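Side-chain contacts in Lmo0740 protein (Listeria monocytogenes, PDB 4RFA), which is probably a transcription regulator of the Crp family, an activator that pairs a cyclic nucleotide-binding domain with a helix-turn-helix DNA-binding domain: residues 140-145 with 158-163; 181-186 with 199-204. One frame throughout, in Å; residues are numbered along the deposited sequence.

Contact 1 (140-145 with 158-163); sequences YALLGM and LENLAV
Asn-160 is the one residue of helix 150-165 through which segment 158-163 meets Ala-141, Leu-142 and Met-145. The contact lies at what is probably the hinge between the two domains, as in Crp-type regulators: segment 140-145 belongs to the C-terminal part of helix 126-143, the long helix that packs against the second subunit, and helix 150-165 leads into the DNA-binding domain. The backbones come closest at Ala-141 and Asn-160, whose CA atoms are 7.4 Å apart. From CB, which points toward the other segment, the asparagine carries CG beside its own backbone N (chi1 -72°). A small chi2 of -16° then leaves OD1 roughly eclipsed with CA and sends ND2 farther out. OD1 meets the methyl CB of Ala-141 at 3.8 Å, and this methyl stands well above the amide plane. ND2, at the other branch, lies 3.7 Å from CD2 of Leu-142, which is tilted out of the plane on that same side. The amide meets these aliphatic groups through OD1 and ND2, without a hydrogen bond across the contact. Its polar need at ND2 is met by the hydroxyl of Tyr-189 on helix 183-189, so the asparagine also links this probable hinge to a third helix. Leu-142 in addition packs on Leu-143 of the second subunit, which places the contact close to the dimer interface. Met-145, a selenomethionine, approaches from the direction opposite to the asparagine with its chain extended, and its terminal CE stops beyond ND2, off the amide plane on the side away from the Ala-141 methyl, 4.1 Å from ND2.

Contact 2 (181-186 with 199-204); sequences INQSVL and NLLTEL
The backbones of segments 181-186 and 199-204 stay well apart, nearest at Gln-183 and Leu-201 with CA atoms 8.9 Å from each other, so side chains alone bridge the gap. Leu-201 does most of the bridging. Its CB points toward the other segment, and the fork at CG gives each methyl a different neighbour. CD2 meets CD2 of Leu-186 at 3.8 Å, a buried apolar contact between two leucines whose chains run at a slant to each other. The two reach it differently: Leu-201 holds CG beside its backbone N, whereas Leu-186 turns CG away from its own N (chi1 -171°). The other methyl, CD1, touches OE1 of Gln-183, also at 3.8 Å, and lies out of the plane of that amide. The glutamine reaches over with an extended chain and a final twist at chi3 of -76°; its NE2 is hydrogen-bonded to Gln-194, on the same helix as Leu-201, so the amide is held at one branch while the other rests on the leucine. Leu-201 also packs against Leu-210, Lys-213 and Tyr-217 of the following loops. The start of helix 183-189 is itself fixed by an N-cap: OD1 of Asn-182 accepts from Val-185 N at 2.9 Å in a nearly straight bond, with an N-H...O angle of 160°. Leu-186 N bonds to the backbone O of the same asparagine at 2.8 Å, completing the first turn. Two short helices joined by a turn and packed against each other are consistent with the helix-turn-helix of Crp-family regulators, in which helix 194-206 is probably the one that reads DNA.

In the fold
From the N terminus the chain first builds the beta-rich cyclic nucleotide-binding domain, then runs along helix 126-143 into the probable hinge. Contact 1 closes the loop that turns back through the start of helix 150-165, tying the interdomain helix to the first helix of the DNA-binding domain. The chain next crosses strands 167-168 and 174-176, and contact 2 closes the turn between helices 183-189 and 194-206. The two are in series, neither nested nor crossed, with centres about 15 Å apart. Leu-158 joins them directly: its CD1 packs 3.5 Å from CD2 of Leu-204, and its CD2 lies 3.9 Å from CD1 of Leu-186.

Contact 1 (140-145 with 158-163)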
loop_
_atom_site.group_PDB
_atom_site.type_symbol
_atom_site.label_atom_id
_atom_site.label_comp_id
_atom_site.label_asym_id
_atom_site.label_seq_id
_atom_site.Cartn_x
_atom_site.Cartn_y
_atom_site.Cartn_z
ATOM N N TYR A 140 0.043 2.321 4.740
ATOM C CA TYR A 140 0.383 3.629 5.279
ATOM C C TYR A 140 0.955 3.560 6.658
ATOM O O TYR A 140 1.893 4.251 6.953
ATOM C CB TYR A 140 -0.844 4.514 5.296
ATOM C CG TYR A 140 -1.058 5.176 3.982
ATOM C CD1 TYR A 140 -0.352 6.345 3.653
ATOM C CD2 TYR A 140 -1.929 4.667 3.081
ATOM C CE1 TYR A 140 -0.525 6.967 2.422
ATOM C CE2 TYR A 140 -2.123 5.261 1.847
ATOM C CZ TYR A 140 -1.424 6.409 1.519
ATOM O OH TYR A 140 -1.635 7.000 0.308
ATOM N N ALA A 141 0.407 2.725 7.511
ATOM C CA ALA A 141 0.946 2.623 8.853
ATOM C C ALA A 141 2.403 2.183 8.781
ATOM O O ALA A 141 3.289 2.787 9.405
ATOM C CB ALA A 141 0.107 1.671 9.686
ATOM N N LEU A 142 2.681 1.246 7.883
ATOM C CA LEU A 142 4.031 0.762 7.718
ATOM C C LEU A 142 4.961 1.780 7.180
ATOM O O LEU A 142 6.153 1.822 7.606
ATOM C CB LEU A 142 4.093 -0.476 6.833
ATOM C CG LEU A 142 3.532 -1.650 7.615
ATOM C CD1 LEU A 142 3.211 -2.756 6.647
ATOM C CD2 LEU A 142 4.531 -2.133 8.621
ATOM N N LEU A 143 4.486 2.573 6.231
ATOM C CA LEU A 143 5.337 3.660 5.706
ATOM C C LEU A 143 5.824 4.595 6.836
ATOM O O LEU A 143 6.896 5.205 6.756
ATOM C CB LEU A 143 4.617 4.456 4.624
ATOM C CG LEU A 143 4.315 3.719 3.293
ATOM C CD1 LEU A 143 3.474 4.618 2.399
ATOM C CD2 LEU A 143 5.582 3.363 2.556
ATOM N N GLY A 144 5.056 4.706 7.900
ATOM C CA GLY A 144 5.496 5.518 9.049
ATOM C C GLY A 144 6.770 5.017 9.721
ATOM O O GLY A 144 7.363 5.712 10.568
HETATM N N MSE A 145 7.220 3.828 9.334
HETATM C CA MSE A 145 8.417 3.239 9.920
HETATM C C MSE A 145 9.673 3.744 9.261
HETATM O O MSE A 145 10.780 3.555 9.811
HETATM C CB MSE A 145 8.351 1.722 9.774
HETATM C CG MSE A 145 7.662 1.087 10.976
HETATM SE SE MSE A 145 7.980 -0.857 10.963
HETATM C CE MSE A 145 6.960 -1.312 12.585
ATOM N N LEU A 158 4.624 -3.394 17.312
ATOM C CA LEU A 158 3.807 -4.095 18.282
ATOM C C LEU A 158 2.446 -3.470 18.346
ATOM O O LEU A 158 1.447 -4.169 18.552
ATOM C CB LEU A 158 4.455 -4.052 19.654
ATOM C CG LEU A 158 5.608 -5.025 19.805
ATOM C CD1 LEU A 158 6.366 -4.749 21.089
ATOM C CD2 LEU A 158 5.140 -6.480 19.739
ATOM N N GLU A 159 2.368 -2.168 18.079
ATOM C CA GLU A 159 1.072 -1.538 17.969
ATOM C C GLU A 159 0.290 -1.937 16.720
ATOM O O GLU A 159 -0.943 -2.083 16.802
ATOM C CB GLU A 159 1.166 0.009 18.087
ATOM C CG GLU A 159 -0.039 0.737 17.552
ATOM C CD GLU A 159 0.118 2.260 17.509
ATOM O OE1 GLU A 159 0.515 2.874 18.522
ATOM O OE2 GLU A 159 -0.200 2.844 16.444
ATOM N N ASN A 160 0.955 -1.984 15.565
ATOM C CA ASN A 160 0.334 -2.367 14.316
ATOM C C ASN A 160 -0.216 -3.792 14.495
ATOM O O ASN A 160 -1.325 -4.128 14.068
ATOM C CB ASN A 160 1.345 -2.477 13.148
ATOM C CG ASN A 160 1.908 -1.120 12.619
ATOM O OD1 ASN A 160 1.395 -0.036 12.866
ATOM N ND2 ASN A 160 2.951 -1.223 11.799
ATOM N N LEU A 161 0.609 -4.664 15.033
ATOM C CA LEU A 161 0.142 -6.060 15.242
ATOM C C LEU A 161 -1.018 -6.156 16.253
ATOM O O LEU A 161 -1.954 -6.926 16.073
ATOM C CB LEU A 161 1.289 -6.898 15.709
ATOM C CG LEU A 161 2.381 -7.006 14.649
ATOM C CD1 LEU A 161 3.593 -7.708 15.211
ATOM C CD2 LEU A 161 1.919 -7.759 13.417
ATOM N N ALA A 162 -0.987 -5.346 17.306
ATOM C CA ALA A 162 -2.085 -5.388 18.289
ATOM C C ALA A 162 -3.366 -4.996 17.615
ATOM O O ALA A 162 -4.401 -5.609 17.803
ATOM C CB ALA A 162 -1.811 -4.466 19.458
ATOM N N VAL A 163 -3.294 -3.990 16.771
ATOM C CA VAL A 163 -4.453 -3.632 16.004
ATOM C C VAL A 163 -4.830 -4.770 15.032
ATOM O O VAL A 163 -6.003 -5.097 14.904
ATOM C CB VAL A 163 -4.229 -2.328 15.230
ATOM C CG1 VAL A 163 -5.398 -2.065 14.259
ATOM C CG2 VAL A 163 -4.086 -1.168 16.204
#

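Contact 2 (181-186 with 199-204)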
loop_
_atom_site.group_PDB
_atom_site.type_symbol
_atom_site.label_atom_id
_atom_site.label_comp_id
_atom_site.label_asym_id
_atom_site.label_seq_id
_atom_site.Cartn_x
_atom_site.Cartn_y
_atom_site.Cartn_z
ATOM N N ILE A 181 4.104 -14.932 16.477
ATOM C CA ILE A 181 4.935 -13.752 16.681
ATOM C C ILE A 181 5.890 -13.978 17.871
ATOM O O ILE A 181 5.531 -13.745 19.060
ATOM C CB ILE A 181 4.127 -12.481 16.943
ATOM C CG1 ILE A 181 3.023 -12.252 15.890
ATOM C CG2 ILE A 181 5.082 -11.268 16.990
ATOM C CD1 ILE A 181 3.491 -11.928 14.515
ATOM N N ASN A 182 7.074 -14.486 17.541
ATOM C CA ASN A 182 8.167 -14.648 18.484
ATOM C C ASN A 182 9.241 -13.651 18.180
ATOM O O ASN A 182 9.128 -12.773 17.270
ATOM C CB ASN A 182 8.753 -16.074 18.452
ATOM C CG ASN A 182 9.172 -16.522 17.056
ATOM O OD1 ASN A 182 9.406 -15.726 16.169
ATOM N ND2 ASN A 182 9.299 -17.808 16.883
ATOM N N GLN A 183 10.303 -13.766 18.939
ATOM C CA GLN A 183 11.449 -12.889 18.792
ATOM C C GLN A 183 12.035 -12.792 17.393
ATOM O O GLN A 183 12.391 -11.699 16.915
ATOM C CB GLN A 183 12.536 -13.293 19.788
ATOM C CG GLN A 183 13.509 -12.174 20.083
ATOM C CD GLN A 183 14.355 -12.477 21.287
ATOM O OE1 GLN A 183 13.905 -12.392 22.447
ATOM N NE2 GLN A 183 15.581 -12.855 21.023
ATOM N N SER A 184 12.217 -13.935 16.751
ATOM C CA SER A 184 12.766 -13.968 15.394
ATOM C C SER A 184 11.834 -13.302 14.390
ATOM O O SER A 184 12.260 -12.536 13.519
ATOM C CB SER A 184 13.019 -15.440 14.967
ATOM O OG SER A 184 13.514 -15.469 13.644
ATOM N N VAL A 185 10.538 -13.565 14.522
ATOM C CA VAL A 185 9.580 -12.981 13.616
ATOM C C VAL A 185 9.475 -11.452 13.845
ATOM O O VAL A 185 9.525 -10.662 12.883
ATOM C CB VAL A 185 8.243 -13.676 13.739
ATOM C CG1 VAL A 185 7.147 -12.926 13.003
ATOM C CG2 VAL A 185 8.362 -15.152 13.242
ATOM N N LEU A 186 9.418 -11.049 15.111
ATOM C CA LEU A 186 9.346 -9.650 15.446
ATOM C C LEU A 186 10.517 -8.941 14.867
ATOM O O LEU A 186 10.344 -7.878 14.309
ATOM C CB LEU A 186 9.263 -9.423 16.958
ATOM C CG LEU A 186 8.979 -8.026 17.468
ATOM C CD1 LEU A 186 7.631 -7.568 16.950
ATOM C CD2 LEU A 186 8.987 -8.052 18.990
ATOM N N ASN A 199 17.216 -6.920 23.363
ATOM C CA ASN A 199 17.539 -5.765 24.189
ATOM C C ASN A 199 16.441 -4.741 24.230
ATOM O O ASN A 199 16.126 -4.206 25.280
ATOM C CB ASN A 199 18.808 -5.140 23.659
ATOM C CG ASN A 199 20.022 -5.980 23.982
ATOM O OD1 ASN A 199 20.008 -6.733 24.948
ATOM N ND2 ASN A 199 21.043 -5.902 23.159
ATOM N N LEU A 200 15.816 -4.515 23.088
ATOM C CA LEU A 200 14.679 -3.621 23.011
ATOM C C LEU A 200 13.462 -4.134 23.756
ATOM O O LEU A 200 12.780 -3.349 24.371
ATOM C CB LEU A 200 14.295 -3.379 21.561
ATOM C CG LEU A 200 15.402 -2.681 20.749
ATOM C CD1 LEU A 200 15.071 -2.716 19.275
ATOM C CD2 LEU A 200 15.592 -1.262 21.246
ATOM N N LEU A 201 13.152 -5.424 23.655
ATOM C CA LEU A 201 12.088 -6.001 24.434
ATOM C C LEU A 201 12.280 -5.772 25.935
ATOM O O LEU A 201 11.295 -5.517 26.648
ATOM C CB LEU A 201 11.918 -7.507 24.160
ATOM C CG LEU A 201 11.403 -7.883 22.770
ATOM C CD1 LEU A 201 11.550 -9.381 22.560
ATOM C CD2 LEU A 201 9.967 -7.454 22.590
ATOM N N THR A 202 13.515 -5.798 26.416
ATOM C CA THR A 202 13.770 -5.526 27.860
ATOM C C THR A 202 13.379 -4.106 28.217
ATOM O O THR A 202 12.652 -3.869 29.198
ATOM C CB THR A 202 15.237 -5.780 28.220
ATOM O OG1 THR A 202 15.503 -7.153 27.989
ATOM C CG2 THR A 202 15.544 -5.456 29.679
ATOM N N GLU A 203 13.794 -3.161 27.375
ATOM C CA GLU A 203 13.435 -1.765 27.591
ATOM C C GLU A 203 11.915 -1.586 27.628
ATOM O O GLU A 203 11.409 -0.907 28.493
ATOM C CB GLU A 203 14.058 -0.877 26.535
ATOM C CG GLU A 203 15.570 -0.775 26.619
ATOM C CD GLU A 203 16.125 0.050 25.466
ATOM O OE1 GLU A 203 15.713 1.215 25.311
ATOM O OE2 GLU A 203 16.955 -0.469 24.699
ATOM N N LEU A 204 11.208 -2.213 26.698
ATOM C CA LEU A 204 9.765 -2.104 26.602
ATOM C C LEU A 204 9.055 -2.677 27.841
ATOM O O LEU A 204 7.988 -2.220 28.220
ATOM C CB LEU A 204 9.262 -2.796 25.311
ATOM C CG LEU A 204 8.969 -1.845 24.077
ATOM C CD1 LEU A 204 10.141 -0.964 23.731
ATOM C CD2 LEU A 204 8.540 -2.638 22.848
#